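Local structure of carbohydrate deacetylase Agd3 (6NWZ) at residues A[260-263]-A[269-272]; A[494-499]-A[504-509]. The protein probably removes N-acetyl groups from the exopolysaccharide galactosaminogalactan, an activity that Aspergillus fumigatus needs to form biofilm. All blocks are in the same frame, centred on the assembly; numbering follows the deposited sequence.

In the fold
Both contacts are short-range closures of the chain within the deacetylase domain, and they come in series: the hairpin 260-263/269-272 is complete long before 494-499/504-509 begins. Their centres lie about 13 Å apart, on the same side of the chain's centre. Contact 1 follows strand 252-257 of the mixed, largely parallel sheet of the domain, and contact 2 follows strand 487-492 of that sheet; strand 542-546 pairs with both. The two loops leaving these strands also touch, Ile-263 CD1 lying 3.9 Å from Asn-499 O, and Ile-263 packs near Cys-505 as well. Both lie near zinc-binding His-546, the side chain of Thr-261 about 6 Å and that of Tyr-497 about 7 Å from it, and contact 1 also lies near Asp-256.

Contact 1 (A[260-263]-A[269-272]); sequences VTDI and STFR
Thr-261 and Phe-271 form the hydrogen-bonded pair of a small antiparallel hairpin, a two-stranded unit that follows strand 252-257 of the deacetylase domain. Thr-261 N reaches Phe-271 O at 3.2 Å, and Phe-271 N returns a nearly straight bond to Thr-261 O at 3.1 Å. A third bond, Ile-263 N to Ser-269 O at 2.9 Å, lies nearer the turn. Side chains sort to two faces. On one, Asp-262 and Thr-270, the non-hydrogen-bonded pair, lie side by side and point the same way, with Asp-262 OD1 3.4 Å from the Thr-270 CG2 methyl. Thr-261 and Phe-271 occupy the other face; the Phe-271 ring leads away from the partner strand, and its CB is met by CD1 of Ile-263, just past the strand, at 3.8 Å. Val-260 divides its branches: CG1, anti to the backbone N (chi1 177°), meets Thr-270 CB at 3.6 Å, while Val-260 CG2 lies 3.7 Å from Arg-272 CB, the two side chains crossing at about a right angle. The far end of that arginine is held by a salt bridge to Asp-368 and by Phe-258 O. Gln-547 also donates to Phe-271 O, giving that carbonyl two donors. With Thr-261 near Asp-256, this is a short beta hairpin bordering a zinc site.

Contact 2 (A[494-499]-A[504-509]); sequences TRIYYN and ACTVQE
A loop-to-helix connection, with a disulfide at the junction between loop and helix, brings Tyr-497 and Asn-499 against the first turns of helix 503-513, where Thr-506 and Glu-509 touch the loop. The glutamate leans across the Tyr-497 ring: its CG stands 4.0 Å above the ring plane, offset toward the rim, and carboxylate and ring planes are 46° apart. With CG anti to the backbone N (chi1 -160°) and the chain extended beyond it, Glu-509 OE1 arrives 3.2 Å from Tyr-497 CB, and the carboxylate meets the side-chain amide of Asn-499. The opposite ring face has Arg-495 O near its rim, while Thr-506 O lies at the edge in the ring plane. The ring is therefore bordered on three sides. Thr-506 enters with its methyl: Thr-506 CG2 is 3.4 Å from Tyr-497 N and 3.5 Å from Arg-495 O, touching the loop backbone. The Thr-506 hydroxyl lies where it can share or alternate a hydrogen bond between the carbonyls of Pro-503 and Thr-502, at the start of the helix. Cys-505 SG lies 3.6 Å from Asn-499 O and is bonded to Cys-500. From within the loop, Arg-495 makes a salt bridge to Glu-527 of helix 520-536, which also carries the zinc-binding residues Asp-530 and His-534. The whole is a strand-to-helix connection of an alpha/beta deacetylase domain, folded back on its helix with a disulfide at the junction.

Contact 1 (A[260-263]-A[269-272])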
loop_
_atom_site.group_PDB
_atom_site.type_symbol
_atom_site.label_atom_id
_atom_site.label_comp_id
_atom_site.label_asym_id
_atom_site.label_seq_id
_atom_site.Cartn_x
_atom_site.Cartn_y
_atom_site.Cartn_z
ATOM N N VAL A 260 -26.134 13.560 -5.389
ATOM C CA VAL A 260 -27.087 12.458 -5.386
ATOM C C VAL A 260 -26.630 11.447 -6.426
ATOM O O VAL A 260 -26.328 11.818 -7.568
ATOM C CB VAL A 260 -28.517 12.945 -5.684
ATOM C CG1 VAL A 260 -29.482 11.773 -5.746
ATOM C CG2 VAL A 260 -28.965 13.953 -4.644
ATOM N N THR A 261 -26.566 10.179 -6.038
ATOM C CA THR A 261 -26.146 9.120 -6.944
ATOM C C THR A 261 -27.297 8.143 -7.132
ATOM O O THR A 261 -28.069 7.892 -6.201
ATOM C CB THR A 261 -24.891 8.382 -6.427
ATOM O OG1 THR A 261 -25.200 7.681 -5.223
ATOM C CG2 THR A 261 -23.741 9.366 -6.161
ATOM N N ASP A 262 -27.424 7.617 -8.349
ATOM C CA ASP A 262 -28.461 6.641 -8.653
ATOM C C ASP A 262 -28.039 5.264 -8.152
ATOM O O ASP A 262 -26.960 4.771 -8.495
ATOM C CB ASP A 262 -28.739 6.597 -10.156
ATOM C CG ASP A 262 -29.173 7.944 -10.717
ATOM O OD1 ASP A 262 -30.257 8.431 -10.335
ATOM O OD2 ASP A 262 -28.426 8.517 -11.539
ATOM N N ILE A 263 -28.892 4.647 -7.346
ATOM C CA ILE A 263 -28.597 3.348 -6.755
ATOM C C ILE A 263 -28.788 2.251 -7.796
ATOM O O ILE A 263 -29.607 2.368 -8.716
ATOM C CB ILE A 263 -29.481 3.136 -5.509
ATOM C CG1 ILE A 263 -29.197 4.246 -4.492
ATOM C CG2 ILE A 263 -29.267 1.756 -4.893
ATOM C CD1 ILE A 263 -27.714 4.412 -4.163
ATOM N N SER A 269 -34.037 4.232 -7.910
ATOM C CA SER A 269 -33.933 4.880 -6.615
ATOM C C SER A 269 -32.658 5.710 -6.545
ATOM O O SER A 269 -31.655 5.403 -7.196
ATOM C CB SER A 269 -33.947 3.851 -5.482
ATOM O OG SER A 269 -32.798 3.023 -5.534
ATOM N N THR A 270 -32.709 6.774 -5.750
ATOM C CA THR A 270 -31.584 7.675 -5.570
ATOM C C THR A 270 -31.296 7.826 -4.086
ATOM O O THR A 270 -32.197 7.713 -3.250
ATOM C CB THR A 270 -31.866 9.052 -6.178
ATOM O OG1 THR A 270 -32.908 9.693 -5.431
ATOM C CG2 THR A 270 -32.302 8.912 -7.628
ATOM N N PHE A 271 -30.032 8.089 -3.760
ATOM C CA PHE A 271 -29.652 8.308 -2.373
ATOM C C PHE A 271 -28.700 9.491 -2.261
ATOM O O PHE A 271 -27.817 9.675 -3.104
ATOM C CB PHE A 271 -29.003 7.067 -1.752
ATOM C CG PHE A 271 -28.609 7.258 -0.318
ATOM C CD1 PHE A 271 -29.573 7.296 0.678
ATOM C CD2 PHE A 271 -27.282 7.433 0.032
ATOM C CE1 PHE A 271 -29.217 7.486 2.001
ATOM C CE2 PHE A 271 -26.918 7.626 1.350
ATOM C CZ PHE A 271 -27.886 7.654 2.337
ATOM N N ARG A 272 -28.904 10.291 -1.212
ATOM C CA ARG A 272 -27.998 11.358 -0.808
ATOM C C ARG A 272 -27.783 11.246 0.691
ATOM O O ARG A 272 -28.752 11.230 1.458
ATOM C CB ARG A 272 -28.554 12.744 -1.158
ATOM C CG ARG A 272 -27.626 13.901 -0.799
ATOM C CD ARG A 272 -28.274 15.234 -1.131
ATOM N NE ARG A 272 -27.312 16.330 -1.229
ATOM C CZ ARG A 272 -27.154 17.273 -0.306
ATOM N NH1 ARG A 272 -27.893 17.254 0.792
ATOM N NH2 ARG A 272 -26.257 18.236 -0.484
#

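Contact 2 (A[494-499]-A[504-509])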
loop_
_atom_site.group_PDB
_atom_site.type_symbol
_atom_site.label_atom_id
_atom_site.label_comp_id
_atom_site.label_asym_id
_atom_site.label_seq_id
_atom_site.Cartn_x
_atom_site.Cartn_y
_atom_site.Cartn_z
ATOM N N THR A 494 -12.521 -1.084 -4.973
ATOM C CA THR A 494 -13.059 -2.169 -4.168
ATOM C C THR A 494 -14.389 -2.621 -4.754
ATOM O O THR A 494 -14.975 -1.955 -5.613
ATOM C CB THR A 494 -13.246 -1.742 -2.706
ATOM O OG1 THR A 494 -14.231 -0.702 -2.639
ATOM C CG2 THR A 494 -11.939 -1.220 -2.137
ATOM N N ARG A 495 -14.863 -3.770 -4.274
ATOM C CA ARG A 495 -16.184 -4.275 -4.629
ATOM C C ARG A 495 -17.307 -3.556 -3.892
ATOM O O ARG A 495 -18.477 -3.924 -4.060
ATOM C CB ARG A 495 -16.254 -5.782 -4.364
ATOM C CG ARG A 495 -15.370 -6.591 -5.299
ATOM C CD ARG A 495 -15.072 -7.975 -4.754
ATOM N NE ARG A 495 -14.104 -8.682 -5.589
ATOM C CZ ARG A 495 -12.785 -8.575 -5.459
ATOM N NH1 ARG A 495 -12.268 -7.790 -4.522
ATOM N NH2 ARG A 495 -11.981 -9.255 -6.264
ATOM N N ILE A 496 -16.981 -2.557 -3.071
ATOM C CA ILE A 496 -17.973 -1.628 -2.547
ATOM C C ILE A 496 -18.189 -0.574 -3.626
ATOM O O ILE A 496 -17.440 0.406 -3.712
ATOM C CB ILE A 496 -17.519 -0.999 -1.218
ATOM C CG1 ILE A 496 -17.066 -2.085 -0.238
ATOM C CG2 ILE A 496 -18.635 -0.171 -0.611
ATOM C CD1 ILE A 496 -18.137 -3.102 0.094
ATOM N N TYR A 497 -19.203 -0.778 -4.462
ATOM C CA TYR A 497 -19.315 -0.039 -5.711
ATOM C C TYR A 497 -19.887 1.361 -5.492
ATOM O O TYR A 497 -20.573 1.642 -4.504
ATOM C CB TYR A 497 -20.169 -0.817 -6.709
ATOM C CG TYR A 497 -19.567 -2.151 -7.097
ATOM C CD1 TYR A 497 -18.412 -2.212 -7.870
ATOM C CD2 TYR A 497 -20.142 -3.346 -6.681
ATOM C CE1 TYR A 497 -17.850 -3.426 -8.228
ATOM C CE2 TYR A 497 -19.587 -4.567 -7.035
ATOM C CZ TYR A 497 -18.440 -4.600 -7.810
ATOM O OH TYR A 497 -17.872 -5.803 -8.171
ATOM N N TYR A 498 -19.606 2.239 -6.458
ATOM C CA TYR A 498 -19.878 3.664 -6.296
ATOM C C TYR A 498 -21.367 3.967 -6.214
ATOM O O TYR A 498 -21.757 4.991 -5.642
ATOM C CB TYR A 498 -19.268 4.444 -7.459
ATOM C CG TYR A 498 -20.155 4.510 -8.687
ATOM C CD1 TYR A 498 -20.265 3.425 -9.551
ATOM C CD2 TYR A 498 -20.887 5.656 -8.979
ATOM C CE1 TYR A 498 -21.078 3.484 -10.678
ATOM C CE2 TYR A 498 -21.700 5.723 -10.100
ATOM C CZ TYR A 498 -21.791 4.635 -10.945
ATOM O OH TYR A 498 -22.599 4.701 -12.059
ATOM N N ASN A 499 -22.206 3.120 -6.801
ATOM C CA ASN A 499 -23.637 3.373 -6.905
ATOM C C ASN A 499 -24.433 2.418 -6.025
ATOM O O ASN A 499 -25.540 1.999 -6.374
ATOM C CB ASN A 499 -24.094 3.281 -8.359
ATOM C CG ASN A 499 -23.743 1.950 -9.003
ATOM O OD1 ASN A 499 -22.856 1.236 -8.537
ATOM N ND2 ASN A 499 -24.438 1.613 -10.086
ATOM N N ALA A 504 -27.036 -5.710 -0.100
ATOM C CA ALA A 504 -27.717 -6.343 -1.227
ATOM C C ALA A 504 -27.296 -5.725 -2.553
ATOM O O ALA A 504 -27.119 -6.436 -3.548
ATOM C CB ALA A 504 -29.231 -6.232 -1.052
ATOM N N CYS A 505 -27.132 -4.403 -2.587
ATOM C CA CYS A 505 -26.743 -3.735 -3.823
ATOM C C CYS A 505 -25.357 -4.183 -4.278
ATOM O O CYS A 505 -25.186 -4.648 -5.410
ATOM C CB CYS A 505 -26.797 -2.217 -3.634
ATOM S SG CYS A 505 -26.413 -1.227 -5.110
ATOM N N THR A 506 -24.346 -4.036 -3.408
ATOM C CA THR A 506 -22.981 -4.386 -3.806
ATOM C C THR A 506 -22.879 -5.848 -4.213
ATOM O O THR A 506 -22.239 -6.176 -5.220
ATOM C CB THR A 506 -21.985 -4.092 -2.680
ATOM O OG1 THR A 506 -22.589 -4.364 -1.408
ATOM C CG2 THR A 506 -21.512 -2.653 -2.737
ATOM N N VAL A 507 -23.497 -6.742 -3.441
ATOM C CA VAL A 507 -23.444 -8.161 -3.774
ATOM C C VAL A 507 -24.060 -8.407 -5.144
ATOM O O VAL A 507 -23.529 -9.180 -5.950
ATOM C CB VAL A 507 -24.131 -8.993 -2.674
ATOM C CG1 VAL A 507 -24.227 -10.449 -3.087
ATOM C CG2 VAL A 507 -23.360 -8.871 -1.371
ATOM N N GLN A 508 -25.170 -7.730 -5.442
ATOM C CA GLN A 508 -25.827 -7.912 -6.732
ATOM C C GLN A 508 -24.937 -7.444 -7.880
ATOM O O GLN A 508 -24.736 -8.170 -8.860
ATOM C CB GLN A 508 -27.159 -7.168 -6.748
ATOM C CG GLN A 508 -28.047 -7.586 -7.886
ATOM C CD GLN A 508 -28.320 -9.071 -7.859
ATOM O OE1 GLN A 508 -28.604 -9.641 -6.804
ATOM N NE2 GLN A 508 -28.219 -9.713 -9.015
ATOM N N GLU A 509 -24.397 -6.227 -7.776
ATOM C CA GLU A 509 -23.520 -5.720 -8.825
ATOM C C GLU A 509 -22.248 -6.551 -8.941
ATOM O O GLU A 509 -21.731 -6.742 -10.048
ATOM C CB GLU A 509 -23.180 -4.255 -8.550
ATOM C CG GLU A 509 -22.697 -3.490 -9.763
ATOM C CD GLU A 509 -22.636 -2.001 -9.510
ATOM O OE1 GLU A 509 -22.820 -1.594 -8.347
ATOM O OE2 GLU A 509 -22.414 -1.238 -10.472
#